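Local coordinates for protein protocadherin-19 isoform 1 (Danio rerio, PDB 5CO1) that mediates calcium-dependent cell adhesion, showing robust homophilic adhesion when complexed with cadherin cdh2, and is essential for early neurulation in the anterior neural plate, at residues Glu15-Pro18 with Ile19-Val23; Ser116-Ser119 with Glu120-Glu123. All coordinates share one frame; numbering follows the deposited sequence.

Contact 1 (Glu15-Pro18 with Ile19-Val23). With CA (calcium ion), chain F; CA (calcium ion), chain E.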
ATOM      1  N   GLU A  15     -10.431  -2.594   0.454  1.00 41.61           N
ATOM      2  CA  GLU A  15      -9.693  -2.909  -0.750  1.00 50.06           C
ATOM      3  C   GLU A  15      -9.730  -4.399  -0.951  1.00 48.78           C
ATOM      4  O   GLU A  15      -9.958  -5.143  -0.004  1.00 46.09           O
ATOM      5  CB  GLU A  15      -8.258  -2.387  -0.743  1.00 48.93           C
ATOM      6  CG  GLU A  15      -7.282  -3.095   0.162  1.00 46.27           C
ATOM      7  CD  GLU A  15      -5.882  -2.552  -0.012  1.00 48.80           C
ATOM      8  OE1 GLU A  15      -5.462  -2.368  -1.182  1.00 47.86           O
ATOM      9  OE2 GLU A  15      -5.236  -2.232   1.010  1.00 49.30           O
ATOM     10  N   ASN A  16      -9.736  -4.764  -2.231  1.00 50.11           N
ATOM     11  CA  ASN A  16      -9.710  -6.148  -2.702  1.00 50.12           C
ATOM     12  C   ASN A  16     -11.057  -6.815  -2.508  1.00 51.05           C
ATOM     13  O   ASN A  16     -11.186  -8.026  -2.593  1.00 54.08           O
ATOM     14  CB  ASN A  16      -8.592  -6.939  -2.035  1.00 53.16           C
ATOM     15  CG  ASN A  16      -7.199  -6.341  -2.307  1.00 59.91           C
ATOM     16  OD1 ASN A  16      -6.951  -5.697  -3.338  1.00 52.51           O
ATOM     17  ND2 ASN A  16      -6.281  -6.546  -1.359  1.00 60.18           N
ATOM     18  N   SER A  17     -12.076  -6.007  -2.272  1.00 48.06           N
ATOM     19  CA  SER A  17     -13.409  -6.512  -2.167  1.00 54.30           C
ATOM     20  C   SER A  17     -13.746  -7.336  -3.418  1.00 60.86           C
ATOM     21  O   SER A  17     -13.329  -7.013  -4.533  1.00 54.26           O
ATOM     22  CB  SER A  17     -14.412  -5.359  -1.992  1.00 57.53           C
ATOM     23  OG  SER A  17     -14.399  -4.865  -0.657  1.00 56.24           O
ATOM     24  N   PRO A  18     -14.493  -8.430  -3.224  1.00 64.81           N
ATOM     25  CA  PRO A  18     -14.871  -9.245  -4.354  1.00 61.61           C
ATOM     26  C   PRO A  18     -15.771  -8.473  -5.286  1.00 65.99           C
ATOM     27  O   PRO A  18     -16.602  -7.671  -4.839  1.00 64.67           O
ATOM     28  CB  PRO A  18     -15.648 -10.389  -3.720  1.00 57.99           C
ATOM     29  CG  PRO A  18     -15.143 -10.465  -2.330  1.00 63.16           C
ATOM     30  CD  PRO A  18     -14.902  -9.038  -1.947  1.00 61.22           C
ATOM     31  N   ILE A  19     -15.637  -8.784  -6.568  1.00 71.65           N
ATOM     32  CA  ILE A  19     -16.582  -8.376  -7.594  1.00 74.02           C
ATOM     33  C   ILE A  19     -18.023  -8.673  -7.181  1.00 70.30           C
ATOM     34  O   ILE A  19     -18.309  -9.678  -6.497  1.00 66.95           O
ATOM     35  CB  ILE A  19     -16.224  -9.025  -8.958  1.00 82.29           C
ATOM     36  CG1 ILE A  19     -16.019  -7.952 -10.024  1.00 82.42           C
ATOM     37  CG2 ILE A  19     -17.254 -10.054  -9.403  1.00 87.44           C
ATOM     38  CD1 ILE A  19     -14.718  -7.209  -9.849  1.00 84.45           C
ATOM     39  N   ASN A  20     -18.892  -7.717  -7.510  1.00 70.16           N
ATOM     40  CA  ASN A  20     -20.292  -7.683  -7.052  1.00 75.37           C
ATOM     41  C   ASN A  20     -20.580  -7.326  -5.583  1.00 67.28           C
ATOM     42  O   ASN A  20     -21.730  -7.341  -5.162  1.00 69.05           O
ATOM     43  CB  ASN A  20     -21.025  -8.974  -7.445  1.00 78.80           C
ATOM     44  CG  ASN A  20     -21.595  -8.907  -8.853  1.00 81.31           C
ATOM     45  OD1 ASN A  20     -22.536  -8.147  -9.122  1.00 89.52           O
ATOM     46  ND2 ASN A  20     -20.994  -9.660  -9.771  1.00 82.23           N
ATOM     47  N   THR A  21     -19.562  -6.914  -4.837  1.00 60.50           N
ATOM     48  CA  THR A  21     -19.770  -6.397  -3.497  1.00 55.61           C
ATOM     49  C   THR A  21     -20.701  -5.163  -3.535  1.00 54.66           C
ATOM     50  O   THR A  21     -20.603  -4.291  -4.414  1.00 48.70           O
ATOM     51  CB  THR A  21     -18.395  -6.075  -2.863  1.00 59.15           C
ATOM     52  OG1 THR A  21     -17.687  -7.297  -2.581  1.00 62.74           O
ATOM     53  CG2 THR A  21     -18.537  -5.281  -1.603  1.00 55.65           C
ATOM     54  N   LEU A  22     -21.680  -5.123  -2.641  1.00 59.21           N
ATOM     55  CA  LEU A  22     -22.556  -3.949  -2.584  1.00 58.16           C
ATOM     56  C   LEU A  22     -21.774  -2.731  -2.099  1.00 57.43           C
ATOM     57  O   LEU A  22     -20.905  -2.837  -1.251  1.00 56.83           O
ATOM     58  CB  LEU A  22     -23.745  -4.187  -1.665  1.00 63.05           C
ATOM     59  CG  LEU A  22     -24.613  -2.954  -1.366  1.00 67.96           C
ATOM     60  CD1 LEU A  22     -25.473  -2.598  -2.570  1.00 65.89           C
ATOM     61  CD2 LEU A  22     -25.464  -3.151  -0.116  1.00 65.20           C
ATOM     62  N   VAL A  23     -22.021  -1.594  -2.726  1.00 54.19           N
ATOM     63  CA  VAL A  23     -21.405  -0.349  -2.322  1.00 53.93           C
ATOM     64  C   VAL A  23     -22.485   0.572  -1.787  1.00 56.54           C
ATOM     65  O   VAL A  23     -22.418   0.990  -0.632  1.00 49.89           O
ATOM     66  CB  VAL A  23     -20.748   0.340  -3.517  1.00 57.70           C
ATOM     67  CG1 VAL A  23     -20.415   1.789  -3.177  1.00 55.53           C
ATOM     68  CG2 VAL A  23     -19.530  -0.457  -3.968  1.00 54.94           C
TER
HETATM   69 CA    CA F1002      -2.996  -2.204   1.451  1.00 47.62          CA
HETATM   70 CA    CA E1001      -3.484  -3.252  -2.334  1.00 63.26          CA
HETATM   71  O   HOH W   1      -1.314  -3.717  -3.228  1.00 63.64           O
HETATM   72  O   HOH W   2      -4.612  -4.210  -4.042  1.00 57.15           O

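Contact 2 (Ser116-Ser119 with Glu120-Glu123)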
ATOM      1  N   SER A 116      23.790   0.682  -1.109  1.00103.91           N
ATOM      2  CA  SER A 116      25.138   0.655  -1.654  1.00118.47           C
ATOM      3  C   SER A 116      25.078   0.714  -3.183  1.00137.56           C
ATOM      4  O   SER A 116      23.994   0.735  -3.773  1.00142.08           O
ATOM      5  CB  SER A 116      25.867  -0.604  -1.191  1.00108.39           C
ATOM      6  OG  SER A 116      27.268  -0.428  -1.268  1.00100.70           O
ATOM      7  N   GLU A 117      26.246   0.697  -3.817  1.00149.45           N
ATOM      8  CA  GLU A 117      26.342   0.698  -5.279  1.00148.48           C
ATOM      9  C   GLU A 117      25.957  -0.664  -5.870  1.00141.71           C
ATOM     10  O   GLU A 117      25.762  -0.783  -7.078  1.00129.39           O
ATOM     11  CB  GLU A 117      27.760   1.084  -5.722  1.00146.20           C
ATOM     12  CG  GLU A 117      28.178   2.485  -5.308  1.00140.63           C
ATOM     13  CD  GLU A 117      28.640   2.572  -3.860  1.00140.91           C
ATOM     14  OE1 GLU A 117      28.006   1.952  -2.965  1.00132.70           O
ATOM     15  OE2 GLU A 117      29.642   3.287  -3.604  1.00152.97           O
ATOM     16  N   ASN A 118      25.867  -1.685  -5.017  1.00144.69           N
ATOM     17  CA  ASN A 118      25.253  -2.964  -5.390  1.00145.62           C
ATOM     18  C   ASN A 118      24.458  -3.609  -4.250  1.00139.01           C
ATOM     19  O   ASN A 118      24.764  -3.409  -3.070  1.00117.43           O
ATOM     20  CB  ASN A 118      26.327  -3.939  -5.864  1.00150.25           C
ATOM     21  CG  ASN A 118      26.837  -3.612  -7.252  1.00157.72           C
ATOM     22  OD1 ASN A 118      26.052  -3.471  -8.192  1.00153.17           O
ATOM     23  ND2 ASN A 118      28.154  -3.465  -7.386  1.00153.27           N
ATOM     24  N   SER A 119      23.481  -4.434  -4.627  1.00139.64           N
ATOM     25  CA  SER A 119      22.525  -5.029  -3.684  1.00130.17           C
ATOM     26  C   SER A 119      23.059  -6.306  -3.006  1.00141.11           C
ATOM     27  O   SER A 119      22.379  -6.895  -2.160  1.00129.05           O
ATOM     28  CB  SER A 119      21.198  -5.328  -4.395  1.00118.68           C
ATOM     29  OG  SER A 119      20.440  -4.146  -4.579  1.00105.40           O
ATOM     30  N   GLU A 120      24.249  -6.754  -3.410  1.00150.16           N
ATOM     31  CA  GLU A 120      25.071  -7.652  -2.583  1.00152.13           C
ATOM     32  C   GLU A 120      26.543  -7.210  -2.516  1.00163.23           C
ATOM     33  O   GLU A 120      27.152  -7.237  -1.442  1.00151.59           O
ATOM     34  CB  GLU A 120      24.993  -9.098  -3.091  1.00146.42           C
ATOM     35  CG  GLU A 120      23.602  -9.712  -3.044  1.00144.44           C
ATOM     36  CD  GLU A 120      22.761  -9.366  -4.263  1.00141.54           C
ATOM     37  OE1 GLU A 120      23.328  -9.267  -5.371  1.00136.89           O
ATOM     38  OE2 GLU A 120      21.530  -9.202  -4.120  1.00126.31           O
ATOM     39  N   MET A 121      27.117  -6.837  -3.665  1.00165.52           N
ATOM     40  CA  MET A 121      28.522  -6.417  -3.736  1.00148.40           C
ATOM     41  C   MET A 121      28.784  -5.212  -2.818  1.00139.54           C
ATOM     42  O   MET A 121      28.453  -4.066  -3.144  1.00125.61           O
ATOM     43  CB  MET A 121      28.930  -6.119  -5.187  1.00150.89           C
ATOM     44  CG  MET A 121      29.010  -7.352  -6.088  1.00157.63           C
ATOM     45  SD  MET A 121      27.534  -7.649  -7.098  1.00162.84           S
ATOM     46  CE  MET A 121      27.815  -9.320  -7.697  1.00144.81           C
ATOM     47  N   VAL A 122      29.369  -5.508  -1.658  1.00136.43           N
ATOM     48  CA  VAL A 122      29.362  -4.625  -0.486  1.00123.55           C
ATOM     49  C   VAL A 122      30.554  -4.985   0.400  1.00129.01           C
ATOM     50  O   VAL A 122      30.527  -6.012   1.080  1.00128.26           O
ATOM     51  CB  VAL A 122      28.088  -4.838   0.355  1.00101.76           C
ATOM     52  CG1 VAL A 122      28.241  -4.221   1.734  1.00 89.68           C
ATOM     53  CG2 VAL A 122      26.885  -4.262  -0.360  1.00107.63           C
ATOM     54  N   GLU A 123      31.602  -4.162   0.389  1.00131.14           N
ATOM     55  CA  GLU A 123      32.853  -4.552   1.033  1.00121.60           C
ATOM     56  C   GLU A 123      33.268  -3.638   2.178  1.00115.31           C
ATOM     57  O   GLU A 123      32.578  -2.685   2.512  1.00100.33           O
ATOM     58  CB  GLU A 123      33.985  -4.707   0.005  1.00126.73           C
ATOM     59  CG  GLU A 123      34.083  -3.624  -1.063  1.00125.03           C
ATOM     60  CD  GLU A 123      35.395  -3.697  -1.848  1.00125.63           C
ATOM     61  OE1 GLU A 123      36.198  -4.632  -1.612  1.00124.26           O
ATOM     62  OE2 GLU A 123      35.636  -2.812  -2.696  1.00115.34           O
TER

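Contact 1 (Glu15-Pro18 with Ile19-Val23)
With chi1 at -70°, Thr21 places OG1 beside its own backbone N, and hydroxyl and amide together face the carbonyl oxygen of Pro18. The result is a type II beta turn, Pro18 to Thr21, in the connection between strands 8-14 and 22-25 of a cadherin repeat, with Asn20 taking the positive phi (73°) usual at the third position. Pro18 O accepts twice. Thr21 N closes the turn at 3.1 Å from Pro18 O, tilted 28° from the carbonyl plane, while Thr21 OG1 donates to the same oxygen within that plane, on a lone pair. The hydroxyl thus doubles the turn's backbone bond and fixes its own rotation. It also lies beside the proline ring, with Pro18 CD 3.3 Å from Thr21 OG1, and the CG2 methyl of Thr21 comes 4.1 Å from Ser17 CB. Ser17 OG turns back to the carbonyl of Leu14, so the serine offers Thr21 its carbon side. Beyond the turn, the backbone of Thr21 pairs with Val66, and the chain enters strand 22-25 alongside strand 63-66.

The example illustrates how one short connection can combine a hydrogen-bonded turn with a metal site. Before the turn, Glu15 runs extended beyond CG into the calcium cluster between repeats EC3 and EC4, whose other ligands include Glu73, Asp104, Asp107 and Asp143. Asn16 ND2 bonds to Asp107, probably helping to orient that ligand from the second shell. The Glu15 carboxylate bridges two calcium ions, one oxygen to each: OE2 lies 2.3 Å from one ion, and OE1 lies 2.5 Å from the other, which also carries two waters.

Contact 2 (Ser116-Ser119 with Glu120-Glu123)
Asn118 and Met121 meet through the roots of their side chains, which cross at an angle where the chain loops out as it passes from one sheet of repeat EC4 (strand 111-115) to the other (strand 123-125). The loop shows how such a sheet-to-sheet crossing can be packed by van der Waals contacts, with no hydrogen bond joining its two halves. The close part is small. Asn118 CB lies 3.5 Å from Met121 CB, and the amide ND2 of Asn118 comes equally near to that same methionine carbon. The methionine chain bends about CB-CG (chi2 97°) and its end leads away from the first half of the loop, though SD still passes 4.1 Å from Asn118 CB. On the inner side the buried Val122 sends CG2 to Asn118 O at 3.5 Å and to Ser116 CB at 3.9 Å, touching both the start and the middle of the first arm.

The outer side is looser and polar. Ser116 OG donates to Glu117 OE1 at 3.0 Å, a bond made within one arm. Glu120 folds back beside the carbonyl of its neighbour Ser119, bringing two acceptors close together, OE2 and Ser119 O. Lys203 NZ, bonded to Ser119 O, probably eases their opposition. Lys203 belongs to strand 200-210, and farther along it Lys208 makes a backbone bond with Val122, just before strand 123-125, which runs parallel to 200-210.

Overall arrangement
Contacts 1 and 2 are both local, surface features in loops of successive cadherin repeats, each joining strands of different sheets. Contact 1 leads out of strand 8-14 to strand 22-25; contact 2 leads from strand 111-115 into strand 123-125, the counterpart of 8-14. They share no element; their centres are 43 Å apart, on opposite sides of the chain's centre. The chemistry differs with place. Contact 1 is held by polar bonds to a single carbonyl, and its leading residue belongs to the calcium cluster between the repeats. Contact 2 lies away from the calcium sites and relies on van der Waals packing, with one buried valine among mostly exposed residues and strand 200-210 alongside.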